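Local coordinates for uncharacterized IolB-like protein (Salmonella typhimurium LT2, PDB 2QJV), which probably isomerises a glucuronate-type sugar acid, as a nickel-binding member of the KduI/IolB family within the cupin superfamily, at residues Q201-Y204 / S209-E212; T165-A170 / N239-V244. The protein carries 2 engineered substitutions. One frame throughout, in Å; residues are numbered along the deposited sequence.

Contact 1. Residues Q201-Y204 / S209-E212; sequences QRVY and SLDE
The guanidinium of Arg202 has the carboxylate of Asp211 at its edge, and on one face the ring of Tyr204, whose CG sits 3.5 Å above the guanidinium plane. Conversely, Arg202 NH1 lies over the centre of the Tyr204 ring. Phe198 of the second subunit adds a cation-pi contact to the same arginine, and Tyr217 of that subunit hydrogen-bonds NH1. The grip on Asp211 is side-on and twofold: NE reaches OD1 at 2.9 Å and NH2 reaches OD2 at 2.9 Å, both almost within the guanidinium plane. The carboxylate is turned 36° against that plane; OD1 is met on its syn side but 31° out of the carboxylate plane, and OD2 from above the carboxylate plane. These residues sit on the beta hairpin of strands 198-204 and 211-217, at the end nearest its turn. Val203 and Glu212 form a hydrogen-bonded antiparallel pair, Val203 N to Glu212 O at 2.8 Å and Glu212 N to Val203 O at 2.9 Å; Tyr204 and Asp211 form the adjoining non-hydrogen-bonded pair, so the salt bridge runs diagonally from strand to strand. Tyr204 CG stands between backbone N and carbonyl carbon (chi1 68°), which brings the ring against the face of the Arg202 guanidinium, two residues back in the same strand. On the face of Val203, CG1 meets Leu210 CD2 at 3.9 Å.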
# COMPACT_ATOMS: atom_id res chain seq x y z
N GLN A 201 -5.14 2.68 18.40
CA GLN A 201 -3.78 3.13 18.78
C GLN A 201 -3.13 3.73 17.53
O GLN A 201 -3.22 3.16 16.45
CB GLN A 201 -2.95 2.00 19.38
CG GLN A 201 -1.56 2.48 19.82
CD GLN A 201 -0.83 1.58 20.80
OE1 GLN A 201 -1.13 0.39 20.95
NE2 GLN A 201 0.16 2.15 21.46
N ARG A 202 -2.53 4.91 17.66
CA ARG A 202 -1.90 5.59 16.56
C ARG A 202 -0.41 5.75 16.85
O ARG A 202 -0.04 6.24 17.91
CB ARG A 202 -2.56 6.95 16.33
CG ARG A 202 -2.00 7.75 15.20
CD ARG A 202 -2.38 9.19 15.31
NE ARG A 202 -1.83 9.99 14.24
CZ ARG A 202 -1.77 11.30 14.25
NH1 ARG A 202 -2.13 12.01 15.33
NH2 ARG A 202 -1.26 11.92 13.21
N VAL A 203 0.43 5.28 15.93
CA VAL A 203 1.88 5.45 16.00
C VAL A 203 2.31 6.42 14.89
O VAL A 203 2.11 6.20 13.71
CB VAL A 203 2.64 4.08 15.94
CG1 VAL A 203 4.15 4.31 15.95
CG2 VAL A 203 2.21 3.18 17.12
N TYR A 204 2.89 7.55 15.30
CA TYR A 204 3.22 8.60 14.35
C TYR A 204 4.41 9.49 14.76
O TYR A 204 4.65 9.73 15.94
CB TYR A 204 1.97 9.49 14.10
CG TYR A 204 1.50 10.34 15.30
CD1 TYR A 204 0.80 9.76 16.36
CD2 TYR A 204 1.79 11.71 15.36
CE1 TYR A 204 0.37 10.55 17.45
CE2 TYR A 204 1.35 12.47 16.41
CZ TYR A 204 0.61 11.87 17.46
OH TYR A 204 0.16 12.63 18.53
N SER A 209 5.90 10.93 8.48
CA SER A 209 6.54 9.97 7.57
C SER A 209 6.13 8.56 7.99
O SER A 209 6.06 7.65 7.17
CB SER A 209 8.07 10.15 7.52
OG SER A 209 8.70 9.77 8.73
N LEU A 210 5.88 8.39 9.30
CA LEU A 210 5.22 7.25 9.86
C LEU A 210 3.93 7.81 10.47
O LEU A 210 3.98 8.79 11.24
CB LEU A 210 6.08 6.53 10.93
CG LEU A 210 5.40 5.34 11.64
CD1 LEU A 210 5.03 4.21 10.65
CD2 LEU A 210 6.26 4.81 12.76
N ASP A 211 2.78 7.23 10.13
CA ASP A 211 1.49 7.63 10.70
C ASP A 211 0.51 6.50 10.46
O ASP A 211 -0.11 6.41 9.40
CB ASP A 211 0.98 8.97 10.16
CG ASP A 211 -0.22 9.51 10.96
OD1 ASP A 211 -0.78 8.82 11.85
OD2 ASP A 211 -0.61 10.65 10.66
N GLU A 212 0.43 5.61 11.43
CA GLU A 212 -0.40 4.42 11.36
C GLU A 212 -1.37 4.33 12.53
O GLU A 212 -0.95 4.38 13.68
CB GLU A 212 0.49 3.15 11.39
CG GLU A 212 1.45 2.97 10.19
CD GLU A 212 0.71 2.69 8.88
OE1 GLU A 212 -0.23 1.85 8.89
OE2 GLU A 212 1.05 3.29 7.83

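Contact 2. Residues T165-A170 / N239-V244; sequences TSSWPA and NYYLNV
Tyr241 reaches from strand 238-246 across the interior of the cupin-fold half that holds the nickel of His171, His173, Glu186 and His229, to Ser166 and Ser167, where strand 165-166 gives way to the loop leading to the first two of those ligands. The site is of the three-histidine, one-glutamate kind familiar in cupins, and the Ser167 side chain lies about 6 Å from the metal. The backbones stay well apart, Ser166 CA and Asn239 CA being 9.7 Å from each other, and the phenol spans the gap lengthwise. With its CG between backbone N and carbonyl carbon (chi1 51°), Tyr241 extends its ring toward the serines. Ser166 OG and Tyr241 OH are hydrogen-bonded at 2.9 Å; Ser167 OG lies 2.9 Å from Tyr241 OH too, in a bond that is not settled. The two serines arrive differently. Ser166 OG is at the ring edge, close to its plane and 3.4 Å from Tyr241 CE2, whereas Ser167 OG comes in obliquely, nearer CE1 than CE2. The left-handed backbone of Ser167 (phi 50°, psi 42°) breaks the strand's alternation, and both consecutive side chains point at Tyr241. The ring itself packs against Val158 and Val231 and meets the rings of Tyr188 and His190, which confine the phenol between two sheets. The hydroxyls of Thr160, Ser166, Tyr241, Ser167 and Tyr188 lie in a row that could form a chain of hydrogen bonds; the Ser166-Tyr241 bond may run either way, and the Ser167 proton has two possible acceptors. Two hydroxyls at one phenolic oxygen probably help to fix the tyrosine's position, beside Ser167 and its nearby nickel.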
# COMPACT_ATOMS: atom_id res chain seq x y z
N THR A 165 -8.06 8.31 27.29
CA THR A 165 -6.87 8.25 26.43
C THR A 165 -5.63 8.01 27.30
O THR A 165 -5.48 8.66 28.33
CB THR A 165 -6.69 9.57 25.63
OG1 THR A 165 -7.96 10.07 25.22
CG2 THR A 165 -5.76 9.35 24.42
N SER A 166 -4.78 7.06 26.91
CA SER A 166 -3.54 6.76 27.64
C SER A 166 -2.33 6.82 26.68
O SER A 166 -2.52 7.03 25.47
CB SER A 166 -3.63 5.44 28.45
OG SER A 166 -3.88 4.34 27.64
N SER A 167 -1.11 6.69 27.24
CA SER A 167 0.13 6.99 26.50
C SER A 167 -0.05 8.40 25.86
O SER A 167 0.38 8.69 24.74
CB SER A 167 0.49 5.88 25.50
OG SER A 167 0.58 4.63 26.20
N TRP A 168 -0.62 9.27 26.66
CA TRP A 168 -1.10 10.56 26.25
C TRP A 168 -1.01 11.50 27.44
O TRP A 168 -1.38 11.11 28.53
CB TRP A 168 -2.55 10.41 25.73
CG TRP A 168 -3.20 11.69 25.35
CD1 TRP A 168 -4.11 12.40 26.08
CD2 TRP A 168 -3.00 12.42 24.13
NE1 TRP A 168 -4.48 13.53 25.40
CE2 TRP A 168 -3.83 13.57 24.20
CE3 TRP A 168 -2.22 12.21 22.98
CZ2 TRP A 168 -3.87 14.53 23.17
CZ3 TRP A 168 -2.25 13.15 21.97
CH2 TRP A 168 -3.08 14.30 22.06
N PRO A 169 -0.56 12.76 27.24
CA PRO A 169 -0.12 13.45 26.03
C PRO A 169 0.98 12.65 25.35
O PRO A 169 1.78 11.98 26.02
CB PRO A 169 0.41 14.79 26.51
CG PRO A 169 -0.20 14.98 27.78
CD PRO A 169 -0.43 13.65 28.40
N ALA A 170 0.96 12.71 24.03
CA ALA A 170 1.83 11.95 23.13
C ALA A 170 3.29 12.13 23.53
O ALA A 170 3.75 13.28 23.72
CB ALA A 170 1.59 12.43 21.67
N ASN A 239 -9.79 -1.14 28.83
CA ASN A 239 -8.53 -1.56 28.25
C ASN A 239 -7.45 -1.78 29.34
O ASN A 239 -7.48 -1.19 30.42
CB ASN A 239 -8.10 -0.54 27.17
CG ASN A 239 -6.71 -0.80 26.53
OD1 ASN A 239 -5.81 0.01 26.75
ND2 ASN A 239 -6.54 -1.89 25.71
N TYR A 240 -6.55 -2.69 29.02
CA TYR A 240 -5.38 -3.02 29.76
C TYR A 240 -4.28 -3.25 28.72
O TYR A 240 -4.55 -3.76 27.63
CB TYR A 240 -5.60 -4.30 30.59
CG TYR A 240 -4.35 -5.01 31.04
CD1 TYR A 240 -3.70 -5.91 30.17
CD2 TYR A 240 -3.78 -4.80 32.29
CE1 TYR A 240 -2.54 -6.55 30.52
CE2 TYR A 240 -2.63 -5.48 32.68
CZ TYR A 240 -2.00 -6.36 31.79
OH TYR A 240 -0.86 -7.06 32.11
N TYR A 241 -3.06 -2.83 29.05
CA TYR A 241 -1.90 -3.27 28.28
C TYR A 241 -0.66 -3.45 29.14
O TYR A 241 -0.46 -2.76 30.14
CB TYR A 241 -1.59 -2.39 27.05
CG TYR A 241 -1.51 -0.89 27.29
CD1 TYR A 241 -0.36 -0.31 27.86
CD2 TYR A 241 -2.58 -0.06 26.94
CE1 TYR A 241 -0.29 1.05 28.06
CE2 TYR A 241 -2.51 1.29 27.14
CZ TYR A 241 -1.35 1.85 27.71
OH TYR A 241 -1.27 3.21 27.89
N LEU A 242 0.13 -4.46 28.75
CA LEU A 242 1.42 -4.77 29.33
C LEU A 242 2.47 -4.33 28.32
O LEU A 242 2.41 -4.72 27.14
CB LEU A 242 1.55 -6.26 29.64
CG LEU A 242 2.85 -6.82 30.18
CD1 LEU A 242 3.20 -6.26 31.58
CD2 LEU A 242 2.77 -8.37 30.19
N ASN A 243 3.37 -3.46 28.77
CA ASN A 243 4.46 -2.90 27.95
C ASN A 243 5.81 -3.40 28.36
O ASN A 243 6.10 -3.59 29.55
CB ASN A 243 4.57 -1.35 28.05
CG ASN A 243 3.31 -0.58 27.65
OD1 ASN A 243 2.87 0.30 28.38
ND2 ASN A 243 2.75 -0.89 26.53
N VAL A 244 6.64 -3.63 27.35
CA VAL A 244 8.06 -3.98 27.50
C VAL A 244 8.86 -2.91 26.73
O VAL A 244 8.50 -2.54 25.58
CB VAL A 244 8.43 -5.42 27.02
CG1 VAL A 244 9.92 -5.75 27.27
CG2 VAL A 244 7.49 -6.48 27.68

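The two contacts lie about 15 Å apart, centre to centre, on the same side of the chain's centre. Along the chain, 165-170 comes first, then the two segments of contact 1 (201-204 and 209-212), and finally 239-244. Contact 1 joins neighbouring strands at one edge of a four-stranded antiparallel sheet, whose opposite outermost strand is 165-166; contact 2 ties that strand to 238-246 of the five-stranded sheet. They touch by packing, Tyr204 OH lying 3.5 Å from Ala170 CB while it hydrogen-bonds Glu257. Both also reach the second subunit, so this sheet probably serves both the interior next to the nickel held by His171 and an interface with that subunit, within an assembly of six chains.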